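PDB 1NM2: malonyl CoA:acyl carrier protein malonyltransferase from Streptomyces coelicolor, which probably transfers the malonyl group of malonyl-CoA to holo acyl carrier protein, a step that supplies fatty acid biosynthesis. Local coordinates for residues 4-9 against 271-276; 92-97 against 227-232; 139-144 against 184-189. One frame throughout, in Å; residues are numbered along the deposited sequence.

Contact 1 of 3, residues 4-9 against 271-276; sequences VLVAPG and TAIIEV
L5 and V276 meet at about a right angle, with L5 CD1 3.6 Å from V276 CG1. They sit where two parallel strands, 4-7 and 272-275, run side by side in the central sheet of the alpha/beta hydrolase-like core. The backbones are joined by four hydrogen bonds. The first runs from V4 N to A272 O, and V6 N likewise gives to I274 O. In return V4 O takes I274 N, and V6 O takes V276 N at 2.9 Å.

On one face L5 also reaches I274, L5 CD1 lying 4.1 Å from I274 CG2. F107 of helix 100-107 covers L5 and V276 here, and L310 and V311 of helix 304-314 cover I274.

The other face carries V4, V6, I273 and E275. Chi1 of -56° sets V6 CG1 anti to the carbonyl carbon, which leaves CG2 between the backbone N and the carbonyl carbon. V6 CG2 touches I273 CG2 at 3.9 Å and E275 CB at 3.8 Å. F265 of helix 258-267 packs over V4, V6 and I273.

E275 is buried, but its carboxylate is well supplied with donors. OE1 bonds to G280 N and T283 OG1, and OE2 to L282 N. These bonds fix the rotation of the group and would probably favour the charged form. Beyond the strand, P8 packs beside E275 and V276. P8 CD is 3.9 Å from V276 CG2, while P8 CB touches E275 OE2 at 3.5 Å.

Contact 2 of 3, residues 92-97 against 227-232; sequences GAVAGH and VTYVSN
A93 and T228 press side by side, the A93 methyl CB lying 3.8 Å from T228 CB. V227 fills the hollow beside them. V227 CG1 is the bump, and it rests on A93 CA and G92 O, both at 3.8 Å. Water 1 joins the backbones at this end, giving to G92 O and accepting from T228 N.

V94 is the knob on the other face. V94 CG2 reaches the Y229 ring at CD1, 3.9 Å away, and the two side chains cross at about a right angle. Chi1 of -61° puts V94 CG1 anti to the carbonyl carbon, leaving CG2 between the backbone N and the carbonyl carbon. F107 of helix 100-107 also packs on V94, and Y229 OH bonds to E101 O. The V94 backbone makes both direct strand bonds, from V94 N to T228 O and from V230 N to V94 O. The second is almost straight, 178° at the hydrogen.

Strand 93-96 here borders the short, weakly bonded strand 228-229, outermost in the parallel sheet. It leads into a probable nucleophile elbow, the GxSxG pattern that begins at G96 and includes S98.

A95 offers only a methyl, and V230 packs beside it, A95 CB to V230 CB 3.9 Å. Past V230 the backbones part. Water 2 occupies the widening, accepting from G96 N and lying 2.7 Å from V230 O.

The N232 side chain reaches back across the widening. N232 ND2 gives a 2.9 Å bond to G96 O, which lies 20° out of the amide plane of N232, and OD1 takes S98 N. An alanine here would probably leave G96 O and S98 N without these partners and open a gap beside G96.

Contact 3 of 3, residues 139-144 against 184-189; sequences SALLGG and DKPEGV
L141 is the first residue of segment 139-144 to touch the 184-189 loop, where it meets P186 and V189. L141 CD2 comes 4.1 Å from P186 CG, and the two side chains cross at about a right angle. Nearer the backbone, L141 CB lies 4.3 Å from V189 CG1. S149 of helix 146-155 and L181 of helix 175-183 close round L141 and P186, so this end of the contact is buried.

At L142 it is the backbone that takes part. L142 O is 3.8 Å from V189 CG1, which is anti to the V189 backbone N (chi1 174°).

These residues lie in the mixed sheet, on strand 136-143. The facing loop links helix 175-183 to the edge strand 189-194, which is antiparallel to 136-143. A type II beta turn from P186 to V189 brings the chain round, closed by a 3.0 Å bond from V189 N to P186 O.

G143 then meets the other branch of V189, G143 O lying 3.6 Å from V189 CG2.

G144 sits against the tip of the turn. G144 CA is 3.9 Å from E187 O and 4.0 Å from V189 N. G143, G144 and G188 all have positive phi, and without side chains they let the two backbones come close. G144 CA and G188 CA are 4.1 Å apart.

Contacts 1 and 2 are neighbours in one parallel sheet. Their centres are about 9 Å apart, and strand 3-7 of contact 1 lies beside strand 93-96 of contact 2. L5 N to A93 O and H97 N to A7 O are probable hydrogen bonds between them. Contact 3 belongs to the separate mixed sheet. Its centre is about 28 Å from that of contact 1 and about 30 Å from that of contact 2. Along the chain the three are nested: contact 3 lies inside the loop closed by contact 2, which lies inside that of contact 1. Most of the mixed sheet is built between strands 93-96 and 228-229 of the core, and the core sheet is completed afterwards.

Contact 1 of 3, residues 4-9 against 271-276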
ATOM      1  N   VAL A   4       1.676  15.193  -4.641  1.00 24.33           N
ATOM      2  CA  VAL A   4       0.961  13.931  -4.502  1.00 23.34           C
ATOM      3  C   VAL A   4       1.408  13.242  -3.222  1.00 21.40           C
ATOM      4  O   VAL A   4       2.596  12.987  -3.023  1.00 22.64           O
ATOM      5  CB  VAL A   4       1.240  12.995  -5.697  1.00 24.18           C
ATOM      6  CG1 VAL A   4       0.509  11.672  -5.512  1.00 24.77           C
ATOM      7  CG2 VAL A   4       0.807  13.668  -6.990  1.00 24.70           C
ATOM      8  N   LEU A   5       0.454  12.953  -2.348  1.00 19.93           N
ATOM      9  CA  LEU A   5       0.752  12.292  -1.086  1.00 18.22           C
ATOM     10  C   LEU A   5       0.456  10.802  -1.244  1.00 17.25           C
ATOM     11  O   LEU A   5      -0.677  10.426  -1.524  1.00 16.21           O
ATOM     12  CB  LEU A   5      -0.114  12.899   0.021  1.00 20.54           C
ATOM     13  CG  LEU A   5       0.067  12.434   1.468  1.00 21.87           C
ATOM     14  CD1 LEU A   5       1.491  12.681   1.921  1.00 21.83           C
ATOM     15  CD2 LEU A   5      -0.916  13.188   2.363  1.00 21.65           C
ATOM     16  N   VAL A   6       1.471   9.954  -1.085  1.00 16.63           N
ATOM     17  CA  VAL A   6       1.268   8.517  -1.229  1.00 15.22           C
ATOM     18  C   VAL A   6       1.617   7.730   0.036  1.00 14.90           C
ATOM     19  O   VAL A   6       2.430   8.164   0.854  1.00 13.63           O
ATOM     20  CB  VAL A   6       2.082   7.934  -2.420  1.00 15.86           C
ATOM     21  CG1 VAL A   6       1.732   8.676  -3.713  1.00 16.86           C
ATOM     22  CG2 VAL A   6       3.577   8.015  -2.132  1.00 14.21           C
ATOM     23  N   ALA A   7       0.981   6.573   0.193  1.00 15.02           N
ATOM     24  CA  ALA A   7       1.204   5.709   1.350  1.00 13.88           C
ATOM     25  C   ALA A   7       1.662   4.329   0.872  1.00 14.36           C
ATOM     26  O   ALA A   7       1.114   3.791  -0.093  1.00 11.54           O
ATOM     27  CB  ALA A   7      -0.082   5.584   2.159  1.00 14.33           C
ATOM     28  N   PRO A   8       2.661   3.735   1.551  1.00 12.99           N
ATOM     29  CA  PRO A   8       3.193   2.418   1.189  1.00 14.46           C
ATOM     30  C   PRO A   8       2.329   1.215   1.560  1.00 15.04           C
ATOM     31  O   PRO A   8       1.273   1.348   2.191  1.00 15.10           O
ATOM     32  CB  PRO A   8       4.542   2.393   1.896  1.00 12.97           C
ATOM     33  CG  PRO A   8       4.237   3.116   3.172  1.00 14.05           C
ATOM     34  CD  PRO A   8       3.376   4.286   2.717  1.00 12.49           C
ATOM     35  N   GLY A   9       2.799   0.037   1.152  1.00 17.41           N
ATOM     36  CA  GLY A   9       2.103  -1.209   1.428  1.00 18.51           C
ATOM     37  C   GLY A   9       2.991  -2.192   2.170  1.00 20.38           C
ATOM     38  O   GLY A   9       4.078  -1.827   2.627  1.00 17.48           O
ATOM     39  N   THR A 271       4.620  17.604  -9.413  1.00 23.40           N
ATOM     40  CA  THR A 271       5.930  18.247  -9.295  1.00 23.83           C
ATOM     41  C   THR A 271       6.673  17.781  -8.042  1.00 24.04           C
ATOM     42  O   THR A 271       7.886  17.966  -7.922  1.00 24.90           O
ATOM     43  CB  THR A 271       5.813  19.793  -9.258  1.00 24.51           C
ATOM     44  OG1 THR A 271       4.927  20.185  -8.201  1.00 25.06           O
ATOM     45  CG2 THR A 271       5.293  20.326 -10.600  1.00 24.71           C
ATOM     46  N   ALA A 272       5.942  17.170  -7.115  1.00 21.95           N
ATOM     47  CA  ALA A 272       6.532  16.666  -5.883  1.00 20.68           C
ATOM     48  C   ALA A 272       5.693  15.537  -5.295  1.00 20.56           C
ATOM     49  O   ALA A 272       4.466  15.555  -5.380  1.00 19.65           O
ATOM     50  CB  ALA A 272       6.670  17.792  -4.869  1.00 22.72           C
ATOM     51  N   ILE A 273       6.371  14.556  -4.707  1.00 20.30           N
ATOM     52  CA  ILE A 273       5.712  13.419  -4.074  1.00 21.22           C
ATOM     53  C   ILE A 273       6.299  13.173  -2.691  1.00 21.77           C
ATOM     54  O   ILE A 273       7.521  13.085  -2.523  1.00 20.30           O
ATOM     55  CB  ILE A 273       5.887  12.112  -4.885  1.00 23.55           C
ATOM     56  CG1 ILE A 273       5.117  12.196  -6.203  1.00 24.16           C
ATOM     57  CG2 ILE A 273       5.392  10.918  -4.065  1.00 21.66           C
ATOM     58  CD1 ILE A 273       5.285  10.962  -7.082  1.00 26.11           C
ATOM     59  N   ILE A 274       5.418  13.077  -1.706  1.00 20.58           N
ATOM     60  CA  ILE A 274       5.818  12.801  -0.337  1.00 20.91           C
ATOM     61  C   ILE A 274       5.178  11.467   0.030  1.00 20.21           C
ATOM     62  O   ILE A 274       3.970  11.288  -0.124  1.00 20.79           O
ATOM     63  CB  ILE A 274       5.317  13.894   0.636  1.00 21.10           C
ATOM     64  CG1 ILE A 274       6.058  15.206   0.373  1.00 22.82           C
ATOM     65  CG2 ILE A 274       5.529  13.446   2.079  1.00 23.04           C
ATOM     66  CD1 ILE A 274       5.590  16.360   1.232  1.00 23.61           C
ATOM     67  N   GLU A 275       5.996  10.524   0.476  1.00 19.10           N
ATOM     68  CA  GLU A 275       5.508   9.212   0.883  1.00 18.10           C
ATOM     69  C   GLU A 275       5.465   9.191   2.413  1.00 18.25           C
ATOM     70  O   GLU A 275       6.472   9.452   3.071  1.00 16.82           O
ATOM     71  CB  GLU A 275       6.453   8.128   0.354  1.00 19.41           C
ATOM     72  CG  GLU A 275       6.187   6.726   0.877  1.00 20.24           C
ATOM     73  CD  GLU A 275       7.170   5.705   0.325  1.00 20.46           C
ATOM     74  OE1 GLU A 275       8.320   6.089   0.001  1.00 18.96           O
ATOM     75  OE2 GLU A 275       6.796   4.520   0.229  1.00 17.45           O
ATOM     76  N   VAL A 276       4.301   8.897   2.985  1.00 16.99           N
ATOM     77  CA  VAL A 276       4.184   8.877   4.439  1.00 16.99           C
ATOM     78  C   VAL A 276       4.952   7.712   5.055  1.00 17.89           C
ATOM     79  O   VAL A 276       5.480   6.857   4.345  1.00 18.25           O
ATOM     80  CB  VAL A 276       2.695   8.823   4.893  1.00 15.74           C
ATOM     81  CG1 VAL A 276       1.974  10.074   4.399  1.00 14.77           C
ATOM     82  CG2 VAL A 276       2.010   7.555   4.353  1.00 11.97           C
TER

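Contact 2 of 3, residues 92-97 against 227-232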
ATOM      1  N   GLY A  92      -2.481  17.871  -3.834  1.00 23.75           N
ATOM      2  CA  GLY A  92      -3.181  17.916  -5.107  1.00 21.58           C
ATOM      3  C   GLY A  92      -3.874  16.594  -5.400  1.00 21.25           C
ATOM      4  O   GLY A  92      -4.918  16.557  -6.052  1.00 21.52           O
ATOM      5  N   ALA A  93      -3.292  15.499  -4.915  1.00 18.30           N
ATOM      6  CA  ALA A  93      -3.867  14.174  -5.116  1.00 16.24           C
ATOM      7  C   ALA A  93      -3.257  13.179  -4.139  1.00 15.94           C
ATOM      8  O   ALA A  93      -2.187  13.426  -3.583  1.00 15.20           O
ATOM      9  CB  ALA A  93      -3.627  13.711  -6.542  1.00 14.57           C
ATOM     10  N   VAL A  94      -3.943  12.056  -3.932  1.00 15.82           N
ATOM     11  CA  VAL A  94      -3.455  11.020  -3.027  1.00 14.29           C
ATOM     12  C   VAL A  94      -3.580   9.635  -3.644  1.00 14.37           C
ATOM     13  O   VAL A  94      -4.400   9.407  -4.534  1.00 15.33           O
ATOM     14  CB  VAL A  94      -4.229  11.017  -1.693  1.00 15.82           C
ATOM     15  CG1 VAL A  94      -4.045  12.354  -0.991  1.00 16.84           C
ATOM     16  CG2 VAL A  94      -5.711  10.710  -1.942  1.00 16.48           C
ATOM     17  N   ALA A  95      -2.755   8.709  -3.171  1.00 14.88           N
ATOM     18  CA  ALA A  95      -2.791   7.334  -3.657  1.00 14.89           C
ATOM     19  C   ALA A  95      -1.920   6.474  -2.744  1.00 14.76           C
ATOM     20  O   ALA A  95      -1.183   6.996  -1.901  1.00 13.73           O
ATOM     21  CB  ALA A  95      -2.290   7.266  -5.100  1.00 12.79           C
ATOM     22  N   GLY A  96      -2.020   5.161  -2.893  1.00 13.84           N
ATOM     23  CA  GLY A  96      -1.230   4.278  -2.057  1.00 15.15           C
ATOM     24  C   GLY A  96      -1.089   2.911  -2.688  1.00 15.46           C
ATOM     25  O   GLY A  96      -1.852   2.561  -3.584  1.00 15.51           O
ATOM     26  N   HIS A  97      -0.118   2.136  -2.213  1.00 16.65           N
ATOM     27  CA  HIS A  97       0.121   0.806  -2.758  1.00 17.61           C
ATOM     28  C   HIS A  97      -0.595  -0.275  -1.945  1.00 16.73           C
ATOM     29  O   HIS A  97      -0.208  -0.573  -0.820  1.00 13.78           O
ATOM     30  CB  HIS A  97       1.630   0.531  -2.802  1.00 17.37           C
ATOM     31  CG  HIS A  97       2.018  -0.541  -3.772  1.00 18.86           C
ATOM     32  ND1 HIS A  97       1.781  -1.879  -3.541  1.00 16.63           N
ATOM     33  CD2 HIS A  97       2.595  -0.465  -4.995  1.00 15.72           C
ATOM     34  CE1 HIS A  97       2.198  -2.582  -4.580  1.00 18.08           C
ATOM     35  NE2 HIS A  97       2.695  -1.748  -5.476  1.00 17.43           N
ATOM     36  N   VAL A 227     -10.186  15.298  -2.155  1.00 23.82           N
ATOM     37  CA  VAL A 227      -8.939  15.483  -2.881  1.00 23.19           C
ATOM     38  C   VAL A 227      -8.910  14.387  -3.942  1.00 22.99           C
ATOM     39  O   VAL A 227      -9.457  13.302  -3.727  1.00 21.88           O
ATOM     40  CB  VAL A 227      -7.721  15.309  -1.950  1.00 25.19           C
ATOM     41  CG1 VAL A 227      -6.445  15.651  -2.696  1.00 25.11           C
ATOM     42  CG2 VAL A 227      -7.877  16.185  -0.712  1.00 26.83           C
ATOM     43  N   THR A 228      -8.285  14.667  -5.081  1.00 22.14           N
ATOM     44  CA  THR A 228      -8.203  13.687  -6.159  1.00 21.77           C
ATOM     45  C   THR A 228      -7.648  12.363  -5.631  1.00 21.10           C
ATOM     46  O   THR A 228      -6.561  12.322  -5.056  1.00 20.99           O
ATOM     47  CB  THR A 228      -7.306  14.198  -7.296  1.00 22.51           C
ATOM     48  OG1 THR A 228      -7.817  15.449  -7.780  1.00 23.82           O
ATOM     49  CG2 THR A 228      -7.277  13.193  -8.440  1.00 23.01           C
ATOM     50  N   TYR A 229      -8.406  11.289  -5.828  1.00 20.00           N
ATOM     51  CA  TYR A 229      -8.014   9.960  -5.363  1.00 18.68           C
ATOM     52  C   TYR A 229      -7.690   9.050  -6.556  1.00 17.97           C
ATOM     53  O   TYR A 229      -8.567   8.743  -7.362  1.00 19.25           O
ATOM     54  CB  TYR A 229      -9.157   9.354  -4.540  1.00 18.18           C
ATOM     55  CG  TYR A 229      -8.849   7.995  -3.956  1.00 17.55           C
ATOM     56  CD1 TYR A 229      -8.310   7.868  -2.678  1.00 18.15           C
ATOM     57  CD2 TYR A 229      -9.066   6.834  -4.701  1.00 18.24           C
ATOM     58  CE1 TYR A 229      -7.993   6.615  -2.152  1.00 18.51           C
ATOM     59  CE2 TYR A 229      -8.749   5.584  -4.189  1.00 18.77           C
ATOM     60  CZ  TYR A 229      -8.214   5.481  -2.917  1.00 19.03           C
ATOM     61  OH  TYR A 229      -7.882   4.242  -2.425  1.00 21.28           O
ATOM     62  N   VAL A 230      -6.434   8.620  -6.656  1.00 17.89           N
ATOM     63  CA  VAL A 230      -5.990   7.757  -7.752  1.00 17.68           C
ATOM     64  C   VAL A 230      -6.017   6.296  -7.313  1.00 18.00           C
ATOM     65  O   VAL A 230      -5.394   5.933  -6.312  1.00 17.03           O
ATOM     66  CB  VAL A 230      -4.557   8.133  -8.199  1.00 17.20           C
ATOM     67  CG1 VAL A 230      -4.119   7.254  -9.367  1.00 17.51           C
ATOM     68  CG2 VAL A 230      -4.515   9.599  -8.607  1.00 17.03           C
ATOM     69  N   SER A 231      -6.713   5.462  -8.083  1.00 16.98           N
ATOM     70  CA  SER A 231      -6.884   4.039  -7.767  1.00 16.88           C
ATOM     71  C   SER A 231      -5.942   3.013  -8.412  1.00 16.66           C
ATOM     72  O   SER A 231      -5.610   3.103  -9.599  1.00 16.88           O
ATOM     73  CB  SER A 231      -8.340   3.646  -8.061  1.00 14.54           C
ATOM     74  OG  SER A 231      -8.533   2.240  -8.036  1.00 16.58           O
ATOM     75  N   ASN A 232      -5.550   2.021  -7.607  1.00 16.75           N
ATOM     76  CA  ASN A 232      -4.662   0.925  -8.016  1.00 17.64           C
ATOM     77  C   ASN A 232      -5.202   0.054  -9.145  1.00 17.00           C
ATOM     78  O   ASN A 232      -4.437  -0.538  -9.902  1.00 17.03           O
ATOM     79  CB  ASN A 232      -4.393  -0.013  -6.836  1.00 17.41           C
ATOM     80  CG  ASN A 232      -3.366   0.521  -5.874  1.00 17.58           C
ATOM     81  OD1 ASN A 232      -3.022  -0.148  -4.907  1.00 18.59           O
ATOM     82  ND2 ASN A 232      -2.867   1.726  -6.130  1.00 16.72           N
TER
HETATM   83  O   HOH W   1      -7.441  17.772  -5.761  1.00 28.36           O
HETATM   84  O   HOH W   2      -3.876   4.252  -4.908  1.00 27.50           O

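Contact 3 of 3, residues 139-144 against 184-189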
ATOM      1  N   SER A 139       6.154 -13.731  -6.118  1.00 18.51           N
ATOM      2  CA  SER A 139       7.587 -13.652  -6.375  1.00 19.23           C
ATOM      3  C   SER A 139       7.867 -12.515  -7.341  1.00 19.17           C
ATOM      4  O   SER A 139       7.145 -12.333  -8.317  1.00 20.11           O
ATOM      5  CB  SER A 139       8.108 -14.964  -6.965  1.00 18.72           C
ATOM      6  OG  SER A 139       7.962 -16.035  -6.049  1.00 19.93           O
ATOM      7  N   ALA A 140       8.910 -11.742  -7.058  1.00 19.97           N
ATOM      8  CA  ALA A 140       9.283 -10.631  -7.921  1.00 19.49           C
ATOM      9  C   ALA A 140      10.215 -11.144  -9.009  1.00 20.95           C
ATOM     10  O   ALA A 140      11.017 -12.056  -8.772  1.00 20.66           O
ATOM     11  CB  ALA A 140       9.978  -9.544  -7.111  1.00 18.86           C
ATOM     12  N   LEU A 141      10.092 -10.571 -10.203  1.00 19.82           N
ATOM     13  CA  LEU A 141      10.940 -10.946 -11.327  1.00 20.80           C
ATOM     14  C   LEU A 141      11.988  -9.854 -11.495  1.00 20.73           C
ATOM     15  O   LEU A 141      11.647  -8.699 -11.745  1.00 21.43           O
ATOM     16  CB  LEU A 141      10.113 -11.068 -12.610  1.00 22.34           C
ATOM     17  CG  LEU A 141       9.277 -12.331 -12.844  1.00 21.73           C
ATOM     18  CD1 LEU A 141       8.326 -12.574 -11.695  1.00 21.20           C
ATOM     19  CD2 LEU A 141       8.506 -12.172 -14.146  1.00 23.34           C
ATOM     20  N   LEU A 142      13.260 -10.213 -11.360  1.00 19.95           N
ATOM     21  CA  LEU A 142      14.335  -9.233 -11.490  1.00 20.42           C
ATOM     22  C   LEU A 142      14.968  -9.294 -12.877  1.00 21.16           C
ATOM     23  O   LEU A 142      15.620 -10.273 -13.234  1.00 20.35           O
ATOM     24  CB  LEU A 142      15.394  -9.473 -10.409  1.00 20.56           C
ATOM     25  CG  LEU A 142      14.843  -9.617  -8.985  1.00 20.25           C
ATOM     26  CD1 LEU A 142      15.994  -9.796  -8.010  1.00 21.83           C
ATOM     27  CD2 LEU A 142      14.012  -8.391  -8.618  1.00 21.07           C
ATOM     28  N   GLY A 143      14.767  -8.235 -13.652  1.00 22.37           N
ATOM     29  CA  GLY A 143      15.300  -8.184 -15.000  1.00 23.50           C
ATOM     30  C   GLY A 143      14.238  -8.598 -16.002  1.00 24.02           C
ATOM     31  O   GLY A 143      13.121  -8.944 -15.619  1.00 23.16           O
ATOM     32  N   GLY A 144      14.586  -8.562 -17.286  1.00 23.40           N
ATOM     33  CA  GLY A 144      13.649  -8.952 -18.321  1.00 21.37           C
ATOM     34  C   GLY A 144      12.784  -7.813 -18.818  1.00 22.09           C
ATOM     35  O   GLY A 144      12.918  -6.666 -18.385  1.00 21.37           O
ATOM     36  N   ASP A 184      11.634 -22.365 -15.102  1.00 25.57           N
ATOM     37  CA  ASP A 184      11.496 -21.926 -16.483  1.00 24.64           C
ATOM     38  C   ASP A 184      11.173 -20.434 -16.447  1.00 23.40           C
ATOM     39  O   ASP A 184      10.011 -20.027 -16.533  1.00 21.46           O
ATOM     40  CB  ASP A 184      10.388 -22.713 -17.184  1.00 25.92           C
ATOM     41  CG  ASP A 184      10.084 -22.184 -18.574  1.00 28.35           C
ATOM     42  OD1 ASP A 184      10.971 -21.547 -19.188  1.00 28.44           O
ATOM     43  OD2 ASP A 184       8.957 -22.416 -19.057  1.00 31.37           O
ATOM     44  N   LYS A 185      12.221 -19.631 -16.308  1.00 22.23           N
ATOM     45  CA  LYS A 185      12.086 -18.183 -16.219  1.00 21.61           C
ATOM     46  C   LYS A 185      11.809 -17.508 -17.553  1.00 21.50           C
ATOM     47  O   LYS A 185      12.131 -18.044 -18.616  1.00 17.45           O
ATOM     48  CB  LYS A 185      13.358 -17.570 -15.632  1.00 20.14           C
ATOM     49  CG  LYS A 185      13.741 -18.063 -14.243  1.00 21.57           C
ATOM     50  CD  LYS A 185      14.954 -17.288 -13.727  1.00 20.14           C
ATOM     51  CE  LYS A 185      15.421 -17.790 -12.364  1.00 20.50           C
ATOM     52  NZ  LYS A 185      15.814 -19.222 -12.423  1.00 20.07           N
ATOM     53  N   PRO A 186      11.191 -16.315 -17.511  1.00 21.14           N
ATOM     54  CA  PRO A 186      10.904 -15.597 -18.754  1.00 19.99           C
ATOM     55  C   PRO A 186      12.256 -15.138 -19.291  1.00 21.27           C
ATOM     56  O   PRO A 186      13.197 -14.939 -18.517  1.00 20.59           O
ATOM     57  CB  PRO A 186      10.049 -14.420 -18.292  1.00 19.67           C
ATOM     58  CG  PRO A 186       9.376 -14.948 -17.043  1.00 19.00           C
ATOM     59  CD  PRO A 186      10.512 -15.679 -16.367  1.00 20.62           C
ATOM     60  N   GLU A 187      12.350 -14.977 -20.604  1.00 21.11           N
ATOM     61  CA  GLU A 187      13.592 -14.541 -21.233  1.00 20.94           C
ATOM     62  C   GLU A 187      14.121 -13.262 -20.593  1.00 20.10           C
ATOM     63  O   GLU A 187      13.373 -12.308 -20.385  1.00 18.19           O
ATOM     64  CB  GLU A 187      13.360 -14.291 -22.722  1.00 20.86           C
ATOM     65  CG  GLU A 187      14.635 -14.142 -23.531  1.00 22.70           C
ATOM     66  CD  GLU A 187      14.360 -13.729 -24.962  1.00 24.46           C
ATOM     67  OE1 GLU A 187      13.299 -14.119 -25.496  1.00 23.65           O
ATOM     68  OE2 GLU A 187      15.210 -13.026 -25.552  1.00 25.45           O
ATOM     69  N   GLY A 188      15.414 -13.250 -20.279  1.00 20.03           N
ATOM     70  CA  GLY A 188      16.020 -12.072 -19.684  1.00 19.71           C
ATOM     71  C   GLY A 188      15.911 -11.949 -18.175  1.00 18.53           C
ATOM     72  O   GLY A 188      16.660 -11.187 -17.569  1.00 19.37           O
ATOM     73  N   VAL A 189      14.984 -12.674 -17.559  1.00 17.12           N
ATOM     74  CA  VAL A 189      14.832 -12.604 -16.110  1.00 17.19           C
ATOM     75  C   VAL A 189      16.007 -13.322 -15.461  1.00 18.08           C
ATOM     76  O   VAL A 189      16.323 -14.456 -15.815  1.00 16.03           O
ATOM     77  CB  VAL A 189      13.512 -13.258 -15.630  1.00 16.23           C
ATOM     78  CG1 VAL A 189      13.474 -13.303 -14.099  1.00 15.05           C
ATOM     79  CG2 VAL A 189      12.323 -12.461 -16.141  1.00 17.20           C
TER